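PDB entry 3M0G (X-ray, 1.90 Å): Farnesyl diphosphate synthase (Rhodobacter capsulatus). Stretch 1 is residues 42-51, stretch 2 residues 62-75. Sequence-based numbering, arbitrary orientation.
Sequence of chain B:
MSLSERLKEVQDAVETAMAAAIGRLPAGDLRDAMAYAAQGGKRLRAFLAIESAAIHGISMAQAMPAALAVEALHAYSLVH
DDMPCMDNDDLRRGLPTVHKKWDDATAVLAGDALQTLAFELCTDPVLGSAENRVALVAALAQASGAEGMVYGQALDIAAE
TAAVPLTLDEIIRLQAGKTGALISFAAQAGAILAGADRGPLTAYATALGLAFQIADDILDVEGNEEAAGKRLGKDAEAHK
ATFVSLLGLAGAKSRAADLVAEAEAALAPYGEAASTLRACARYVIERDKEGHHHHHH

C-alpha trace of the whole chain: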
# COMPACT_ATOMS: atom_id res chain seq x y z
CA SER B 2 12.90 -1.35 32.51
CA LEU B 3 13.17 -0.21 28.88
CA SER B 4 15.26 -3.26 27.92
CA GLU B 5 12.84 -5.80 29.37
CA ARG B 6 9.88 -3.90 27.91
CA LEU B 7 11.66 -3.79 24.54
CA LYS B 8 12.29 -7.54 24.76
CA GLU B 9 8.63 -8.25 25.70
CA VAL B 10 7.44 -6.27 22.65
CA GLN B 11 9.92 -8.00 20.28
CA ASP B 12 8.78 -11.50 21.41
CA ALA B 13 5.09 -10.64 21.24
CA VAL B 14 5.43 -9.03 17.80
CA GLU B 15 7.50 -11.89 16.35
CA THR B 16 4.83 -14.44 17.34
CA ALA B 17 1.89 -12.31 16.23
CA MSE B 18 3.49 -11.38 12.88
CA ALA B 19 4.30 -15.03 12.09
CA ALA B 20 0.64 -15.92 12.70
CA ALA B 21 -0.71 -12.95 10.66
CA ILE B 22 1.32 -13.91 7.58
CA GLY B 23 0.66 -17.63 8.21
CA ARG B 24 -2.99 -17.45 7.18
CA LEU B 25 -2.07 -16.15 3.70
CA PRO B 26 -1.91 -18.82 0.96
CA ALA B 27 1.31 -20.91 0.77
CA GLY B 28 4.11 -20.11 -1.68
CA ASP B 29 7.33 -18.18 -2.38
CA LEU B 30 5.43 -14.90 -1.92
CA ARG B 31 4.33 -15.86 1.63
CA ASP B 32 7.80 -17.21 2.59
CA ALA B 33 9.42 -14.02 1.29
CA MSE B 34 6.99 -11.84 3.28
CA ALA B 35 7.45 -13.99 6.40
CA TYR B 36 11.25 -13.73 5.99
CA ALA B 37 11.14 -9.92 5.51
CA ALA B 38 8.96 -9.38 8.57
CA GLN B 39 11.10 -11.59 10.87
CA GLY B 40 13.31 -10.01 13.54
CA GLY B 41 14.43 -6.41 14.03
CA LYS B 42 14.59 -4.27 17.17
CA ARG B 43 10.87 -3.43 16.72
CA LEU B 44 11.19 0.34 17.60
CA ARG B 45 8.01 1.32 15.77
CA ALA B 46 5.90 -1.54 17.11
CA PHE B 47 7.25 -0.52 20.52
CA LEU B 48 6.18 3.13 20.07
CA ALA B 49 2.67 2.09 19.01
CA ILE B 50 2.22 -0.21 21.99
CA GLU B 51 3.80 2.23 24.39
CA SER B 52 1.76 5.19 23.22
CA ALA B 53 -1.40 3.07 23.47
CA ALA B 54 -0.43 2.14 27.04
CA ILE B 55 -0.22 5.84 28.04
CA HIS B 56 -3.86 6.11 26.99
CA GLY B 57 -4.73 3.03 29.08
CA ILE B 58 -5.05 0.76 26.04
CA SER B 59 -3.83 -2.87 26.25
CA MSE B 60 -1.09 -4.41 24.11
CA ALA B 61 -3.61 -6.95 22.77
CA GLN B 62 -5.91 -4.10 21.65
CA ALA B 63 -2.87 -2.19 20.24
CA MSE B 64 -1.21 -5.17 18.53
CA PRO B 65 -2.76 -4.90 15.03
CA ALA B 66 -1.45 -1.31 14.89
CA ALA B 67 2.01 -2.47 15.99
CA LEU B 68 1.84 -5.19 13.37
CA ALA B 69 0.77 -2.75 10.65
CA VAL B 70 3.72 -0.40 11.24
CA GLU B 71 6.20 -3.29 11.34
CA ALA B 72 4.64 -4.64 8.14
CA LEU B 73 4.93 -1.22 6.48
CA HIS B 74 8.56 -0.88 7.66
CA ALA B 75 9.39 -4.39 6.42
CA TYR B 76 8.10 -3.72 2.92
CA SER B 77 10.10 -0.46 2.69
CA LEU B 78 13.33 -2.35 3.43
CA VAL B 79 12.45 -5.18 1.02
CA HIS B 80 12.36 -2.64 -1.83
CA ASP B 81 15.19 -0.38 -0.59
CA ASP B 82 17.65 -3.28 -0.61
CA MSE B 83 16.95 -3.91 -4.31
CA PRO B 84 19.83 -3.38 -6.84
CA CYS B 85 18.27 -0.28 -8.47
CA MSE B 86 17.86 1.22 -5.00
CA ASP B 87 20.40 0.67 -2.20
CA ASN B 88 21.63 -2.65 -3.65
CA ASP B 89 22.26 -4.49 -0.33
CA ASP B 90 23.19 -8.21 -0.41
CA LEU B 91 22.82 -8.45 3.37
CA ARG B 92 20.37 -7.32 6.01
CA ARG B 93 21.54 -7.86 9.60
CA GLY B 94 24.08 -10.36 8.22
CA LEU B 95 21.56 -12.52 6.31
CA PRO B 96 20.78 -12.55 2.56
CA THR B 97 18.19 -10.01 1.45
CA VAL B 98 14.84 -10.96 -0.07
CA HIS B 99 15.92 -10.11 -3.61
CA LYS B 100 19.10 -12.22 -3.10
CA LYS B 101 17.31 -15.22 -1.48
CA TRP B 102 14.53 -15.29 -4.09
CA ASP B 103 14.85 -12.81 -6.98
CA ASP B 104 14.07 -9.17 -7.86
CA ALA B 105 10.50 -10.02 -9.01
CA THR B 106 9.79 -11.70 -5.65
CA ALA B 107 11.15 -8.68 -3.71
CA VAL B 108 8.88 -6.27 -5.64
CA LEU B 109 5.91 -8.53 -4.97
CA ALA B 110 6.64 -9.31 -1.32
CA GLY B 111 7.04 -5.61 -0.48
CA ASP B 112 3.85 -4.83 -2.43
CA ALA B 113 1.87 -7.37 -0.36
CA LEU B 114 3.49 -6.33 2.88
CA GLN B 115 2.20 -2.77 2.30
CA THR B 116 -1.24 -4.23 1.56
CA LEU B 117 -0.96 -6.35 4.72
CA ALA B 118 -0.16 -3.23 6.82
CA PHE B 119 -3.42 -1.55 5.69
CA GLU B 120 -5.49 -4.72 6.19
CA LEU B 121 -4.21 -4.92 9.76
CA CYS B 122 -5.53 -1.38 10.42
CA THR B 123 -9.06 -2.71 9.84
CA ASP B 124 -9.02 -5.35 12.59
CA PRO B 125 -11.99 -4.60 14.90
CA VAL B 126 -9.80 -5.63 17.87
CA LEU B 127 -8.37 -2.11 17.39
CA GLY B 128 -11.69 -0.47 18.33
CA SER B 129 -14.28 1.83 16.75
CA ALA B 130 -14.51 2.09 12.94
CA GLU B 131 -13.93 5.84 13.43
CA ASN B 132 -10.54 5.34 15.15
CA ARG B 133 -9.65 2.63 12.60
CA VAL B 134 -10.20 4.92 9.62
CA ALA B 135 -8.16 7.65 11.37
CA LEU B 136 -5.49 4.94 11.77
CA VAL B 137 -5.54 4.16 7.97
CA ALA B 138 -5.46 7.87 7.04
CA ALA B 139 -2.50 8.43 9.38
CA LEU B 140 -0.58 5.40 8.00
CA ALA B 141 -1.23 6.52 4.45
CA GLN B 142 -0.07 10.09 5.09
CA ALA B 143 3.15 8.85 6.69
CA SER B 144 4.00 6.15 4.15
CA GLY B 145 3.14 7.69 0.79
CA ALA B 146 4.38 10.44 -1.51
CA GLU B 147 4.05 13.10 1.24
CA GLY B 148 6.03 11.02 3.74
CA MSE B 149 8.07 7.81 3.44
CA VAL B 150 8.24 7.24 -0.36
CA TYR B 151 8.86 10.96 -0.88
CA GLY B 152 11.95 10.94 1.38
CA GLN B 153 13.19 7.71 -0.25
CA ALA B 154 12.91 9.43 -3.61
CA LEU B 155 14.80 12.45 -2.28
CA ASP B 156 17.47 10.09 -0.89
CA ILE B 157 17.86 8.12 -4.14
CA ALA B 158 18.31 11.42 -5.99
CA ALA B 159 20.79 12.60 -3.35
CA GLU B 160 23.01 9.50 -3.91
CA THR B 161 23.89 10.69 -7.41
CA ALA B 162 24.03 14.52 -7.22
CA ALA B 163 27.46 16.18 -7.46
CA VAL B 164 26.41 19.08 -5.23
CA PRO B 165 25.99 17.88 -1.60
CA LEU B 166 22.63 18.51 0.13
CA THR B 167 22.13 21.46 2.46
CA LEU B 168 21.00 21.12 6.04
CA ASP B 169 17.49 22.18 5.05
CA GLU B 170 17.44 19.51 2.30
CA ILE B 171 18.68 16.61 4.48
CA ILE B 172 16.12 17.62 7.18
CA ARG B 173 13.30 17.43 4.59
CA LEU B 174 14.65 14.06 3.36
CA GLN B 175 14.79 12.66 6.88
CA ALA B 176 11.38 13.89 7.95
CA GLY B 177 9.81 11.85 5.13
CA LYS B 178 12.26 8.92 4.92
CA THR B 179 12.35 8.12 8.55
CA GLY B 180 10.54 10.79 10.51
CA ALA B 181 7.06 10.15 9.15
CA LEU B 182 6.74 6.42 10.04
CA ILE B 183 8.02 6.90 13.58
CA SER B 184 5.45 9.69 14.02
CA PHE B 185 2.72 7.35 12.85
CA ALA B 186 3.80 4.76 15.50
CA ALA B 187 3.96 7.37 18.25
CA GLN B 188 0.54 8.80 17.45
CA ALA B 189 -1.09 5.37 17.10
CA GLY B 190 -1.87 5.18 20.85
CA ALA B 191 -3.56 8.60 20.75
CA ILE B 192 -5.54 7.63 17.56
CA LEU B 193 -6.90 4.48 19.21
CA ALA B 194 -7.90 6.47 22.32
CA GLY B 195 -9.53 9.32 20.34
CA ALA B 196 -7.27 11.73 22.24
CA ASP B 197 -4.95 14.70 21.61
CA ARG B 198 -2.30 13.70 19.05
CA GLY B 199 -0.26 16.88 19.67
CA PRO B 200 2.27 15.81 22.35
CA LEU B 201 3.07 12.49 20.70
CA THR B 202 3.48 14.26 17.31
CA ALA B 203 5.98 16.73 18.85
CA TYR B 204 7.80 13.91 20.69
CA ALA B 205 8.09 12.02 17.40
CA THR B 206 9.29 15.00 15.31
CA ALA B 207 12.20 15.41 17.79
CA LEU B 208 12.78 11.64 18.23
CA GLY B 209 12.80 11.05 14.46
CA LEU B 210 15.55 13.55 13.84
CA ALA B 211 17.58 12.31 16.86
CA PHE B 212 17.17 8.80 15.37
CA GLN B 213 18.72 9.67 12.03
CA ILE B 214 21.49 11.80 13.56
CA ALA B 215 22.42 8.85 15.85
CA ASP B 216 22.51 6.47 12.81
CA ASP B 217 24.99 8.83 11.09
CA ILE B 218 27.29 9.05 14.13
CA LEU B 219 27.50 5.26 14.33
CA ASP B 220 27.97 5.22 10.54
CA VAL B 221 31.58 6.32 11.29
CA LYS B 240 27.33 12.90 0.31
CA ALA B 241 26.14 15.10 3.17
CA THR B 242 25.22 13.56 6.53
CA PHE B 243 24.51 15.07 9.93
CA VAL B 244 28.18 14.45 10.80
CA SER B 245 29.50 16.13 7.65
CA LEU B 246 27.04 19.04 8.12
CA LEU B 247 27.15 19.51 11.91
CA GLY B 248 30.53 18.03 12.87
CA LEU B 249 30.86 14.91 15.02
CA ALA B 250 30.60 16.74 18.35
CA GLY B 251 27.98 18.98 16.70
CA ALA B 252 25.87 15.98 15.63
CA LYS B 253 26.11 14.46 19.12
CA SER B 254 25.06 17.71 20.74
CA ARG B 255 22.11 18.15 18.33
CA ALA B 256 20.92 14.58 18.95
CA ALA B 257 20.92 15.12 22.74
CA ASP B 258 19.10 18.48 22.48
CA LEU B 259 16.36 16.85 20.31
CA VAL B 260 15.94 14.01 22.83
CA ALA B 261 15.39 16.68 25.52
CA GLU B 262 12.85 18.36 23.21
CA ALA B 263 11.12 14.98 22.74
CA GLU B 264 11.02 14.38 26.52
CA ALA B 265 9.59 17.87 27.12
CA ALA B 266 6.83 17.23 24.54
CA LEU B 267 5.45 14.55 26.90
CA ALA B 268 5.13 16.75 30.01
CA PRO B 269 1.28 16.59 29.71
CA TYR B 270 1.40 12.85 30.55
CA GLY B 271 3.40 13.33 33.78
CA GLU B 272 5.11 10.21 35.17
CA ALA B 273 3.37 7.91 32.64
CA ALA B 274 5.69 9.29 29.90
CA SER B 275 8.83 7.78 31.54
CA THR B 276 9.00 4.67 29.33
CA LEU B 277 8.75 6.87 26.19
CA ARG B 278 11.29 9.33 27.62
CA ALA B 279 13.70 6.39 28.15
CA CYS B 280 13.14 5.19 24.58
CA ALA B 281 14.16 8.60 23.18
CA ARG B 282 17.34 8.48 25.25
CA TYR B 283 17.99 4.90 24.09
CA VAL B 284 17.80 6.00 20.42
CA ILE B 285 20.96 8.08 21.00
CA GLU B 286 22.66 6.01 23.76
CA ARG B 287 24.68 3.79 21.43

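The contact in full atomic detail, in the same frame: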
# COMPACT_ATOMS: atom_id res chain seq x y z
N LYS B 42 14.67 -4.78 15.81
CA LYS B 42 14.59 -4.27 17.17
C LYS B 42 13.16 -3.86 17.55
O LYS B 42 12.83 -3.73 18.74
CB LYS B 42 15.59 -3.12 17.39
CG LYS B 42 15.11 -1.78 16.86
CD LYS B 42 16.23 -0.76 16.64
CE LYS B 42 15.61 0.58 16.28
NZ LYS B 42 16.28 1.27 15.16
N ARG B 43 12.31 -3.68 16.54
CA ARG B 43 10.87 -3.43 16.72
C ARG B 43 10.57 -2.05 17.34
O ARG B 43 9.61 -1.92 18.09
CB ARG B 43 10.20 -4.56 17.54
CG ARG B 43 10.37 -6.00 17.02
CD ARG B 43 9.91 -6.20 15.54
NE ARG B 43 9.63 -7.60 15.20
CZ ARG B 43 9.23 -8.04 14.00
NH1 ARG B 43 9.03 -7.20 12.99
NH2 ARG B 43 9.01 -9.34 13.80
N LEU B 44 11.39 -1.03 17.04
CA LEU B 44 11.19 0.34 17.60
C LEU B 44 9.77 0.87 17.38
O LEU B 44 9.14 1.36 18.30
CB LEU B 44 12.21 1.35 17.04
CG LEU B 44 12.07 2.85 17.41
CD1 LEU B 44 12.08 3.08 18.91
CD2 LEU B 44 13.13 3.72 16.72
N ARG B 45 9.29 0.74 16.16
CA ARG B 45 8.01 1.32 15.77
C ARG B 45 6.85 0.61 16.46
O ARG B 45 5.98 1.26 17.06
CB ARG B 45 7.90 1.31 14.25
CG ARG B 45 8.96 2.23 13.64
CD ARG B 45 9.17 1.98 12.14
NE ARG B 45 10.31 2.74 11.63
CZ ARG B 45 11.59 2.39 11.78
NH1 ARG B 45 11.92 1.28 12.43
NH2 ARG B 45 12.55 3.15 11.28
N ALA B 46 6.87 -0.72 16.42
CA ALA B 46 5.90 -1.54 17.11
C ALA B 46 5.92 -1.19 18.60
O ALA B 46 4.87 -1.14 19.25
CB ALA B 46 6.24 -2.99 16.91
N PHE B 47 7.11 -0.88 19.12
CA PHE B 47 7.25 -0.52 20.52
C PHE B 47 6.57 0.82 20.80
O PHE B 47 5.80 0.93 21.73
CB PHE B 47 8.74 -0.51 20.91
CG PHE B 47 9.00 -0.14 22.33
CD1 PHE B 47 8.98 -1.12 23.33
CD2 PHE B 47 9.29 1.17 22.67
CE1 PHE B 47 9.24 -0.78 24.66
CE2 PHE B 47 9.55 1.52 24.00
CZ PHE B 47 9.53 0.54 24.99
N LEU B 48 6.80 1.81 19.96
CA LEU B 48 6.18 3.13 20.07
C LEU B 48 4.65 3.15 19.97
O LEU B 48 3.98 3.96 20.63
CB LEU B 48 6.76 4.08 19.01
CG LEU B 48 8.19 4.59 19.18
CD1 LEU B 48 8.53 5.41 17.93
CD2 LEU B 48 8.31 5.46 20.39
N ALA B 49 4.11 2.23 19.17
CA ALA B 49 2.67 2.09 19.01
C ALA B 49 2.10 1.54 20.29
O ALA B 49 1.15 2.10 20.86
CB ALA B 49 2.36 1.15 17.84
N ILE B 50 2.69 0.45 20.76
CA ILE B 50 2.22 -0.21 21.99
C ILE B 50 2.38 0.66 23.23
O ILE B 50 1.56 0.60 24.19
CB ILE B 50 2.93 -1.58 22.19
CG1 ILE B 50 2.43 -2.58 21.14
CG2 ILE B 50 2.69 -2.12 23.61
CD1 ILE B 50 3.34 -3.80 20.89
N GLU B 51 3.48 1.41 23.25
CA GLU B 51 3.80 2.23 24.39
C GLU B 51 2.92 3.46 24.45
O GLU B 51 2.51 3.90 25.51
CB GLU B 51 5.28 2.60 24.40
CG GLU B 51 6.22 1.41 24.56
CD GLU B 51 5.85 0.48 25.70
OE1 GLU B 51 6.00 0.87 26.89
OE2 GLU B 51 5.40 -0.65 25.41
N GLN B 62 -5.13 -5.04 22.46
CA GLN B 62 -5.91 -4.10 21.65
C GLN B 62 -5.03 -3.31 20.67
O GLN B 62 -5.45 -3.01 19.55
CB GLN B 62 -6.74 -3.16 22.53
CG GLN B 62 -7.57 -2.15 21.74
CD GLN B 62 -8.42 -1.26 22.62
OE1 GLN B 62 -8.73 -1.59 23.77
NE2 GLN B 62 -8.80 -0.11 22.08
N ALA B 63 -3.81 -2.98 21.09
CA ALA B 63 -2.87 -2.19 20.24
C ALA B 63 -2.12 -3.00 19.19
O ALA B 63 -1.56 -2.43 18.24
CB ALA B 63 -1.85 -1.45 21.12
N MSE B 64 -2.10 -4.32 19.34
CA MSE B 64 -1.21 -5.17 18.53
C MSE B 64 -1.37 -5.05 16.99
O MSE B 64 -0.34 -4.95 16.27
CB MSE B 64 -1.30 -6.64 18.95
CG MSE B 64 -0.42 -7.55 18.14
SE MSE B 64 1.46 -7.15 18.45
CE MSE B 64 1.53 -7.67 20.30
N PRO B 65 -2.62 -5.05 16.48
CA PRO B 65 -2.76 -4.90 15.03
C PRO B 65 -2.11 -3.62 14.50
O PRO B 65 -1.63 -3.61 13.38
CB PRO B 65 -4.27 -4.88 14.80
CG PRO B 65 -4.83 -5.59 16.01
CD PRO B 65 -3.93 -5.21 17.13
N ALA B 66 -2.11 -2.55 15.30
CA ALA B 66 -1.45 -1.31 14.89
C ALA B 66 0.07 -1.46 14.88
O ALA B 66 0.75 -0.96 13.97
CB ALA B 66 -1.88 -0.15 15.78
N ALA B 67 0.59 -2.16 15.89
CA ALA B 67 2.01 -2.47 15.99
C ALA B 67 2.43 -3.34 14.82
O ALA B 67 3.49 -3.12 14.23
CB ALA B 67 2.30 -3.19 17.29
N LEU B 68 1.60 -4.32 14.50
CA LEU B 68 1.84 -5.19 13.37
C LEU B 68 1.85 -4.42 12.05
O LEU B 68 2.73 -4.62 11.20
CB LEU B 68 0.82 -6.33 13.35
CG LEU B 68 1.09 -7.43 14.38
CD1 LEU B 68 0.10 -8.60 14.23
CD2 LEU B 68 2.53 -7.92 14.28
N ALA B 69 0.88 -3.53 11.89
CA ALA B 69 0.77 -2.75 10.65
C ALA B 69 2.02 -1.92 10.39
O ALA B 69 2.50 -1.89 9.23
CB ALA B 69 -0.47 -1.85 10.68
N VAL B 70 2.53 -1.24 11.42
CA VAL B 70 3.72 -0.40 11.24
C VAL B 70 4.97 -1.22 10.99
O VAL B 70 5.82 -0.80 10.21
CB VAL B 70 3.92 0.72 12.36
CG1 VAL B 70 4.37 0.16 13.70
CG2 VAL B 70 4.87 1.80 11.89
N GLU B 71 5.08 -2.39 11.62
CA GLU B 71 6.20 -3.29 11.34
C GLU B 71 6.11 -3.87 9.92
O GLU B 71 7.12 -3.99 9.21
CB GLU B 71 6.28 -4.39 12.38
CG GLU B 71 6.78 -3.92 13.73
CD GLU B 71 8.23 -3.42 13.67
OE1 GLU B 71 9.08 -4.11 13.07
OE2 GLU B 71 8.50 -2.34 14.24
N ALA B 72 4.89 -4.22 9.52
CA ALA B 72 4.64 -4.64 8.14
C ALA B 72 5.04 -3.57 7.13
O ALA B 72 5.69 -3.86 6.13
CB ALA B 72 3.17 -5.02 7.95
N LEU B 73 4.64 -2.32 7.39
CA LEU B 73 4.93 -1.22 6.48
C LEU B 73 6.46 -1.01 6.44
O LEU B 73 7.04 -0.81 5.37
CB LEU B 73 4.16 0.06 6.90
CG LEU B 73 3.84 1.22 5.92
CD1 LEU B 73 5.10 1.80 5.31
CD2 LEU B 73 2.84 0.82 4.80
N HIS B 74 7.10 -1.07 7.60
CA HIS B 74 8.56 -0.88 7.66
C HIS B 74 9.26 -1.98 6.87
O HIS B 74 10.21 -1.71 6.10
CB HIS B 74 9.05 -0.87 9.11
CG HIS B 74 10.52 -0.64 9.24
ND1 HIS B 74 11.36 -1.51 9.90
CD2 HIS B 74 11.30 0.38 8.81
CE1 HIS B 74 12.59 -1.04 9.87
NE2 HIS B 74 12.59 0.10 9.20
N ALA B 75 8.77 -3.21 7.04
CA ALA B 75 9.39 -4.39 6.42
C ALA B 75 9.38 -4.25 4.91
O ALA B 75 10.38 -4.50 4.24
CB ALA B 75 8.68 -5.65 6.83
O HOH W 1 11.69 -3.96 13.42
O HOH W 2 10.56 -0.84 13.73

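Glu-71 is the polar centre of this contact between two helices of farnesyl diphosphate synthase. Its CA-to-CB bond points sideways, but with chi1 and chi2 both m the carboxylate swings to the start of helix 44-51, where each oxygen finds a donor. OE1 forms a salt bridge with Arg-43: NH1 of Arg-43 donates to OE1 of Glu-71 at 3.1 Å, with an N-H...O angle of 165°, and the oxygen sits at the edge of the guanidinium, near its plane, as a good in-plane hydrogen bond requires. OE2 takes a hydrogen bond from the backbone, Ala-46 N to Glu-71 OE2 at 3.2 Å and 158°. The amides of a helix's first turn have no carbonyl of a preceding turn to bond to, so an acidic side chain from the neighbouring helix can satisfy one of them. Arg-43 occupies the N-cap position, and its carbonyl starts the ladder by accepting from the amide of Phe-47 (Phe-47 N to Arg-43 O, 2.9 Å).

Two waters extend the carboxylate's reach. Water 1 donates to Glu-71 OE1 at 2.6 Å and accepts a weak bond from Arg-43 N at 3.2 Å. Water 2 donates to Glu-71 OE2, also at 2.6 Å, while accepting from Arg-45 N at 3.2 Å and from Arg-45 NH1 at 2.8 Å. The second water thereby links the carboxylate to both the backbone and the side chain of Arg-45, which makes no direct hydrogen bond to Glu-71.

The guanidinium of Arg-45 instead lies flat on the ring of His-74, with centres 3.8 Å apart and planes only 12° from parallel. The nearest atoms, Arg-45 NH1 and His-74 NE2, are 3.5 Å apart, each over a face of the other group, so this is a stack and not a hydrogen bond. The extended arginine chain (chi2 and chi3 both t) carries its planar end to the ring, while its base packs on Val-70, CB of Arg-45 to CG1 of Val-70 at 3.8 Å.

Beyond these polar groups the contact becomes small and apolar. The helices run nearly antiparallel, at 155°, and their axes approach to 8.1 Å. Alanines permit this closeness: CA of Ala-46 and CA of Ala-67 are just 4.2 Å apart, and their CB atoms meet at 4.0 Å. Ala-67 points toward the first helix and also receives Ala-49, CB to CB at 4.4 Å. The methylene CG of Glu-71 rests on Ala-46, 3.4 Å from its CB, so this side chain contributes to the packing as well.

Farther along, Ile-50 reaches across with the end of its side chain. Its CD1 lies 3.8 Å from Ala-67 CB and 4.3 Å from the CE of selenomethionine Met-64, while its CG1 is 4.4 Å from Ala-63 CB. Phe-47 and Glu-51 point away from helix 62-75 and take no part. Altogether the two stretches bury 544 Å², both sides summed.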